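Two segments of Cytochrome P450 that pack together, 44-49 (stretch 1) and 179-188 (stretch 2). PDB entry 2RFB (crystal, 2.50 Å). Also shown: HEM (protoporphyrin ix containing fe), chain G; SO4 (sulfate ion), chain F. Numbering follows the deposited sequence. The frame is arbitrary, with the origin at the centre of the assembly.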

ATOM      1  N   GLY A  44      -8.463  -2.610   9.809  1.00 82.18           N
ATOM      2  CA  GLY A  44      -9.188  -2.877   8.557  1.00 80.53           C
ATOM      3  C   GLY A  44     -10.572  -2.258   8.593  1.00 79.34           C
ATOM      4  O   GLY A  44     -11.384  -2.660   9.413  1.00 80.18           O
ATOM      5  N   ILE A  45     -10.832  -1.271   7.726  1.00 77.61           N
ATOM      6  CA  ILE A  45     -12.163  -0.641   7.586  1.00 74.86           C
ATOM      7  C   ILE A  45     -12.666  -0.597   6.134  1.00 73.02           C
ATOM      8  O   ILE A  45     -11.914  -0.845   5.184  1.00 72.56           O
ATOM      9  CB  ILE A  45     -12.124   0.805   8.099  1.00 75.73           C
ATOM     10  CG1 ILE A  45     -11.139   1.636   7.255  1.00 75.70           C
ATOM     11  CG2 ILE A  45     -11.848   0.835   9.620  1.00 75.74           C
ATOM     12  CD1 ILE A  45     -10.314   2.616   8.064  1.00 80.41           C
ATOM     13  N   SER A  46     -13.931  -0.215   5.960  1.00 70.73           N
ATOM     14  CA  SER A  46     -14.556  -0.151   4.639  1.00 68.86           C
ATOM     15  C   SER A  46     -14.475  -1.478   3.886  1.00 68.23           C
ATOM     16  O   SER A  46     -14.615  -2.538   4.488  1.00 68.55           O
ATOM     17  CB  SER A  46     -13.984   0.981   3.780  1.00 68.65           C
ATOM     18  OG  SER A  46     -14.562   0.919   2.475  1.00 67.15           O
ATOM     19  N   PHE A  47     -14.254  -1.423   2.576  1.00 66.84           N
ATOM     20  CA  PHE A  47     -14.475  -2.593   1.765  1.00 66.03           C
ATOM     21  C   PHE A  47     -13.364  -3.636   1.815  1.00 66.60           C
ATOM     22  O   PHE A  47     -13.545  -4.751   1.310  1.00 67.22           O
ATOM     23  CB  PHE A  47     -14.908  -2.228   0.330  1.00 65.50           C
ATOM     24  CG  PHE A  47     -13.874  -1.464  -0.470  1.00 63.38           C
ATOM     25  CD1 PHE A  47     -12.801  -2.125  -1.078  1.00 60.36           C
ATOM     26  CD2 PHE A  47     -13.985  -0.100  -0.641  1.00 60.14           C
ATOM     27  CE1 PHE A  47     -11.824  -1.416  -1.804  1.00 60.24           C
ATOM     28  CE2 PHE A  47     -13.009   0.611  -1.391  1.00 61.75           C
ATOM     29  CZ  PHE A  47     -11.940  -0.049  -1.965  1.00 60.89           C
ATOM     30  N   ILE A  48     -12.241  -3.311   2.445  1.00 67.15           N
ATOM     31  CA  ILE A  48     -11.187  -4.301   2.644  1.00 67.88           C
ATOM     32  C   ILE A  48     -11.634  -5.487   3.493  1.00 68.83           C
ATOM     33  O   ILE A  48     -11.135  -6.589   3.307  1.00 68.64           O
ATOM     34  CB  ILE A  48      -9.818  -3.681   3.157  1.00 68.51           C
ATOM     35  CG1 ILE A  48      -8.629  -4.556   2.735  1.00 67.09           C
ATOM     36  CG2 ILE A  48      -9.826  -3.316   4.694  1.00 67.42           C
ATOM     37  CD1 ILE A  48      -7.228  -3.851   2.947  1.00 67.91           C
ATOM     38  N   THR A  49     -12.572  -5.273   4.408  1.00 69.60           N
ATOM     39  CA  THR A  49     -12.978  -6.334   5.298  1.00 71.31           C
ATOM     40  C   THR A  49     -14.314  -6.957   4.860  1.00 72.18           C
ATOM     41  O   THR A  49     -14.973  -7.649   5.651  1.00 72.54           O
ATOM     42  CB  THR A  49     -13.050  -5.843   6.763  1.00 71.66           C
ATOM     43  OG1 THR A  49     -13.965  -4.757   6.865  1.00 74.67           O
ATOM     44  CG2 THR A  49     -11.705  -5.327   7.237  1.00 72.20           C
TER
HETATM   45  CHA HEM G 410      -5.320  -3.646  -0.946  1.00 67.06           C
HETATM   46  CHB HEM G 410      -0.400  -3.885  -0.790  1.00 69.42           C
HETATM   47  CHC HEM G 410      -0.329   0.830  -2.307  1.00 68.33           C
HETATM   48  CHD HEM G 410      -5.160   1.296  -1.779  1.00 66.96           C
HETATM   49  C1A HEM G 410      -3.999  -4.108  -0.817  1.00 67.66           C
HETATM   50  C2A HEM G 410      -3.614  -5.467  -0.515  1.00 69.28           C
HETATM   51  C3A HEM G 410      -2.242  -5.499  -0.480  1.00 68.04           C
HETATM   52  C4A HEM G 410      -1.791  -4.189  -0.781  1.00 66.90           C
HETATM   53  CMA HEM G 410      -1.181  -6.678  -0.192  1.00 60.80           C
HETATM   54  CAA HEM G 410      -4.622  -6.645  -0.282  1.00 66.63           C
HETATM   55  CBA HEM G 410      -5.022  -6.797   1.208  1.00 65.95           C
HETATM   56  CGA HEM G 410      -5.876  -8.035   1.246  1.00 68.71           C
HETATM   57  O1A HEM G 410      -5.910  -8.836   0.241  1.00 68.48           O
HETATM   58  O2A HEM G 410      -6.525  -8.225   2.294  1.00 68.71           O
HETATM   59  C1B HEM G 410       0.057  -2.623  -1.218  1.00 69.69           C
HETATM   60  C2B HEM G 410       1.413  -2.248  -1.544  1.00 70.27           C
HETATM   61  C3B HEM G 410       1.333  -0.936  -1.941  1.00 71.29           C
HETATM   62  C4B HEM G 410      -0.011  -0.503  -1.880  1.00 69.01           C
HETATM   63  CMB HEM G 410       2.632  -3.265  -1.413  1.00 66.08           C
HETATM   64  CAB HEM G 410       2.327   0.231  -2.427  1.00 71.76           C
HETATM   65  CBB HEM G 410       3.621  -0.001  -2.978  1.00 75.81           C
HETATM   66  C1C HEM G 410      -1.624   1.450  -2.419  1.00 68.52           C
HETATM   67  C2C HEM G 410      -2.084   2.777  -2.889  1.00 69.16           C
HETATM   68  C3C HEM G 410      -3.426   2.834  -2.699  1.00 67.58           C
HETATM   69  C4C HEM G 410      -3.843   1.627  -2.106  1.00 64.98           C
HETATM   70  CMC HEM G 410      -1.295   4.016  -3.515  1.00 64.27           C
HETATM   71  CAC HEM G 410      -4.405   4.014  -3.082  1.00 68.13           C
HETATM   72  CBC HEM G 410      -5.249   4.566  -2.191  1.00 71.68           C
HETATM   73  C1D HEM G 410      -5.641  -0.028  -1.510  1.00 65.90           C
HETATM   74  C2D HEM G 410      -7.022  -0.398  -1.302  1.00 66.09           C
HETATM   75  C3D HEM G 410      -7.006  -1.913  -1.026  1.00 67.48           C
HETATM   76  C4D HEM G 410      -5.656  -2.298  -1.130  1.00 68.18           C
HETATM   77  CMD HEM G 410      -8.289   0.515  -1.288  1.00 64.98           C
HETATM   78  CAD HEM G 410      -8.142  -2.945  -0.713  1.00 66.98           C
HETATM   79  CBD HEM G 410      -8.743  -3.397  -2.062  1.00 65.85           C
HETATM   80  CGD HEM G 410      -9.853  -4.373  -1.836  1.00 66.13           C
HETATM   81  O1D HEM G 410      -9.953  -4.905  -0.684  1.00 69.00           O
HETATM   82  O2D HEM G 410     -10.646  -4.621  -2.793  1.00 64.53           O
HETATM   83  NA  HEM G 410      -2.846  -3.337  -0.995  1.00 66.60           N
HETATM   84  NB  HEM G 410      -0.813  -1.519  -1.465  1.00 68.85           N
HETATM   85  NC  HEM G 410      -2.768   0.793  -1.963  1.00 68.05           N
HETATM   86  ND  HEM G 410      -4.846  -1.194  -1.397  1.00 67.06           N
HETATM   87 FE   HEM G 410      -2.897  -1.327  -1.657  1.00 66.12          FE
HETATM   88  S   SO4 F 920     -16.083   0.013   8.778  1.00 90.67           S
HETATM   89  O1  SO4 F 920     -15.874  -1.424   8.543  1.00 92.00           O
HETATM   90  O2  SO4 F 920     -14.949   0.625   9.464  1.00 90.72           O
HETATM   91  O3  SO4 F 920     -16.299   0.663   7.473  1.00 91.24           O
HETATM   92  O4  SO4 F 920     -17.259   0.171   9.636  1.00 91.38           O
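Stretch 2 179-188: IKYIMLLIIG

The most unusual feature of this contact is how much of it converges on one methyl group. CD2 of Leu184 lies 3.8 Å from the centroid of the Phe47 ring and only 5° off the ring normal, a CH-pi contact placed almost squarely over the face. The same methyl reaches the backbone of stretch 1: Leu184 CD2 is 3.6 Å from Ile45 O, 3.8 Å from Phe47 N and 3.7 Å from Ile48 N, and it also meets Ser46 CB at 3.7 Å. The short segment bends around the Leu184 side chain, with CD2 making the closest approaches. No hydrogen bond crosses between the stretches; the contacts are van der Waals packing.

Stretch 2 is helical, part of a longer helix that extends beyond it in both directions. The amides from Met183 to Gly188 bond within the stretch, as in Leu184 N to Lys180 O at 2.7 Å and Gly188 N to Leu184 O at 3.0 Å, and the helix offers stretch 1 mainly side chains. Stretch 1 is less regular. Ile45 is extended, Ser46 takes a positive phi of 56°, and Phe47 and Ile48 form a 3-10 segment. A turn this compact has no single axis to set against the helix, so the fit is better described by register: the CA atoms of Ile45 and Leu184 are 6.5 Å apart, those of Ser46 and Lys180 5.6 Å. From Ile45 to Ser46 the nearest helix residue thus moves back from Leu184 to Lys180, so this step runs against the helix.

The helix presents Lys180, Met183, Leu184 and Ile187 with their CA-to-CB bonds toward the turn, the familiar three- and four-residue spacing of one helical face. Ile45 runs along part of that face. Its CD1 lies 4.2 Å from Met183 CB and 4.0 Å from Ile187 CD1, while its CG1 is 4.4 Å from Leu184 CB. Ile48 adds a further apolar contact, CG2 to Leu184 CD1 at 4.1 Å.

Ser46 packs on the earlier turn of the helix, with CB 3.9 Å from Lys180 O and OG 3.9 Å from Tyr181 CA. The Lys180 side chain starts toward stretch 1, but its end leads away and NZ is hydrogen-bonded elsewhere in the structure. A sulfate, probably from the crystallisation liquor, accepts a hydrogen bond from Ser46 N to its O3 at 2.9 Å.

Phe47 and Tyr181 both leave their backbones sideways, yet their ends come nearer the opposing stretch. Phe47 CE2 sits 3.3 Å from Tyr181 CZ, over one face of the tyrosine ring; the ring centroids are 4.9 Å apart and the planes meet at an oblique 57°. Heme CGD lies at the edge of the phenylalanine ring, 3.6 Å from Phe47 CE1, and heme CMD approaches Leu184 CG at 3.8 Å, so the cofactor borders the same cluster. The rule to read here is economical: of the 445 Å² buried, summed over both sides, Leu184 contributes the largest single share, with its CD2 over the face of Phe47.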

ATOM      1  N   ILE A 179     -16.835   8.409   4.603  1.00 62.81           N
ATOM      2  CA  ILE A 179     -15.600   8.783   5.305  1.00 62.75           C
ATOM      3  C   ILE A 179     -14.644   7.600   5.349  1.00 63.33           C
ATOM      4  O   ILE A 179     -13.446   7.729   4.999  1.00 62.86           O
ATOM      5  CB  ILE A 179     -15.824   9.240   6.742  1.00 63.04           C
ATOM      6  CG1 ILE A 179     -16.973  10.260   6.851  1.00 63.97           C
ATOM      7  CG2 ILE A 179     -14.499   9.745   7.373  1.00 62.00           C
ATOM      8  CD1 ILE A 179     -16.686  11.639   6.338  1.00 64.57           C
ATOM      9  N   LYS A 180     -15.174   6.441   5.753  1.00 63.45           N
ATOM     10  CA  LYS A 180     -14.327   5.274   5.902  1.00 64.27           C
ATOM     11  C   LYS A 180     -13.695   4.908   4.556  1.00 64.47           C
ATOM     12  O   LYS A 180     -12.521   4.502   4.516  1.00 65.47           O
ATOM     13  CB  LYS A 180     -15.077   4.079   6.501  1.00 64.60           C
ATOM     14  CG  LYS A 180     -15.609   4.271   7.921  1.00 64.17           C
ATOM     15  CD  LYS A 180     -14.544   4.723   8.931  1.00 67.19           C
ATOM     16  CE  LYS A 180     -15.132   4.877  10.355  1.00 67.01           C
ATOM     17  NZ  LYS A 180     -16.361   4.022  10.556  1.00 68.43           N
ATOM     18  N   TYR A 181     -14.440   5.100   3.466  1.00 63.68           N
ATOM     19  CA  TYR A 181     -13.953   4.799   2.098  1.00 64.02           C
ATOM     20  C   TYR A 181     -12.702   5.608   1.814  1.00 63.91           C
ATOM     21  O   TYR A 181     -11.671   5.068   1.426  1.00 63.81           O
ATOM     22  CB  TYR A 181     -15.041   5.132   1.032  1.00 64.15           C
ATOM     23  CG  TYR A 181     -14.937   4.386  -0.305  1.00 64.11           C
ATOM     24  CD1 TYR A 181     -15.911   3.441  -0.687  1.00 63.98           C
ATOM     25  CD2 TYR A 181     -13.901   4.651  -1.196  1.00 64.55           C
ATOM     26  CE1 TYR A 181     -15.826   2.774  -1.909  1.00 63.62           C
ATOM     27  CE2 TYR A 181     -13.809   3.982  -2.444  1.00 64.28           C
ATOM     28  CZ  TYR A 181     -14.764   3.051  -2.783  1.00 64.45           C
ATOM     29  OH  TYR A 181     -14.667   2.412  -3.996  1.00 64.19           O
ATOM     30  N   ILE A 182     -12.807   6.913   2.044  1.00 63.98           N
ATOM     31  CA  ILE A 182     -11.689   7.843   1.924  1.00 64.26           C
ATOM     32  C   ILE A 182     -10.580   7.465   2.889  1.00 64.60           C
ATOM     33  O   ILE A 182      -9.427   7.370   2.490  1.00 65.03           O
ATOM     34  CB  ILE A 182     -12.212   9.255   2.166  1.00 64.99           C
ATOM     35  CG1 ILE A 182     -13.001   9.704   0.935  1.00 65.12           C
ATOM     36  CG2 ILE A 182     -11.124  10.255   2.559  1.00 64.37           C
ATOM     37  CD1 ILE A 182     -13.930  10.819   1.269  1.00 68.26           C
ATOM     38  N   MET A 183     -10.927   7.176   4.136  1.00 64.77           N
ATOM     39  CA  MET A 183      -9.926   6.701   5.078  1.00 65.70           C
ATOM     40  C   MET A 183      -9.161   5.479   4.588  1.00 65.80           C
ATOM     41  O   MET A 183      -7.955   5.394   4.761  1.00 65.83           O
ATOM     42  CB  MET A 183     -10.542   6.439   6.437  1.00 64.50           C
ATOM     43  CG  MET A 183     -10.776   7.683   7.200  1.00 63.61           C
ATOM     44  SD  MET A 183     -11.609   7.314   8.738  1.00 69.00           S
ATOM     45  CE  MET A 183     -10.302   6.511   9.655  1.00 67.17           C
ATOM     46  N   LEU A 184      -9.853   4.533   3.964  1.00 66.99           N
ATOM     47  CA  LEU A 184      -9.190   3.331   3.462  1.00 67.17           C
ATOM     48  C   LEU A 184      -8.268   3.676   2.346  1.00 67.81           C
ATOM     49  O   LEU A 184      -7.187   3.139   2.286  1.00 69.99           O
ATOM     50  CB  LEU A 184     -10.188   2.277   2.994  1.00 67.32           C
ATOM     51  CG  LEU A 184      -9.681   1.038   2.261  1.00 67.07           C
ATOM     52  CD1 LEU A 184      -8.682   0.286   3.125  1.00 66.11           C
ATOM     53  CD2 LEU A 184     -10.881   0.124   1.889  1.00 67.07           C
ATOM     54  N   LEU A 185      -8.647   4.576   1.457  1.00 68.23           N
ATOM     55  CA  LEU A 185      -7.687   5.040   0.435  1.00 68.64           C
ATOM     56  C   LEU A 185      -6.427   5.721   0.978  1.00 68.43           C
ATOM     57  O   LEU A 185      -5.322   5.593   0.397  1.00 69.72           O
ATOM     58  CB  LEU A 185      -8.362   5.990  -0.552  1.00 69.12           C
ATOM     59  CG  LEU A 185      -9.572   5.348  -1.235  1.00 67.57           C
ATOM     60  CD1 LEU A 185     -10.310   6.376  -2.112  1.00 66.78           C
ATOM     61  CD2 LEU A 185      -9.096   4.164  -2.018  1.00 63.01           C
ATOM     62  N   ILE A 186      -6.570   6.449   2.069  1.00 67.40           N
ATOM     63  CA  ILE A 186      -5.455   7.224   2.558  1.00 67.40           C
ATOM     64  C   ILE A 186      -4.532   6.255   3.270  1.00 68.77           C
ATOM     65  O   ILE A 186      -3.330   6.308   3.132  1.00 68.32           O
ATOM     66  CB  ILE A 186      -5.906   8.352   3.535  1.00 66.88           C
ATOM     67  CG1 ILE A 186      -6.577   9.499   2.786  1.00 63.46           C
ATOM     68  CG2 ILE A 186      -4.707   8.946   4.301  1.00 67.17           C
ATOM     69  CD1 ILE A 186      -7.505  10.326   3.674  1.00 58.53           C
ATOM     70  N   ILE A 187      -5.115   5.345   4.037  1.00 70.50           N
ATOM     71  CA  ILE A 187      -4.308   4.503   4.884  1.00 70.62           C
ATOM     72  C   ILE A 187      -3.619   3.459   4.059  1.00 71.96           C
ATOM     73  O   ILE A 187      -2.466   3.181   4.313  1.00 74.15           O
ATOM     74  CB  ILE A 187      -5.118   3.851   6.002  1.00 71.12           C
ATOM     75  CG1 ILE A 187      -5.614   4.953   6.956  1.00 68.57           C
ATOM     76  CG2 ILE A 187      -4.262   2.753   6.688  1.00 66.79           C
ATOM     77  CD1 ILE A 187      -6.779   4.521   7.781  1.00 69.27           C
ATOM     78  N   GLY A 188      -4.278   2.913   3.043  1.00 72.18           N
ATOM     79  CA  GLY A 188      -3.650   1.865   2.259  1.00 72.16           C
ATOM     80  C   GLY A 188      -2.656   2.356   1.236  1.00 73.69           C
ATOM     81  O   GLY A 188      -1.868   1.582   0.702  1.00 74.80           O
TER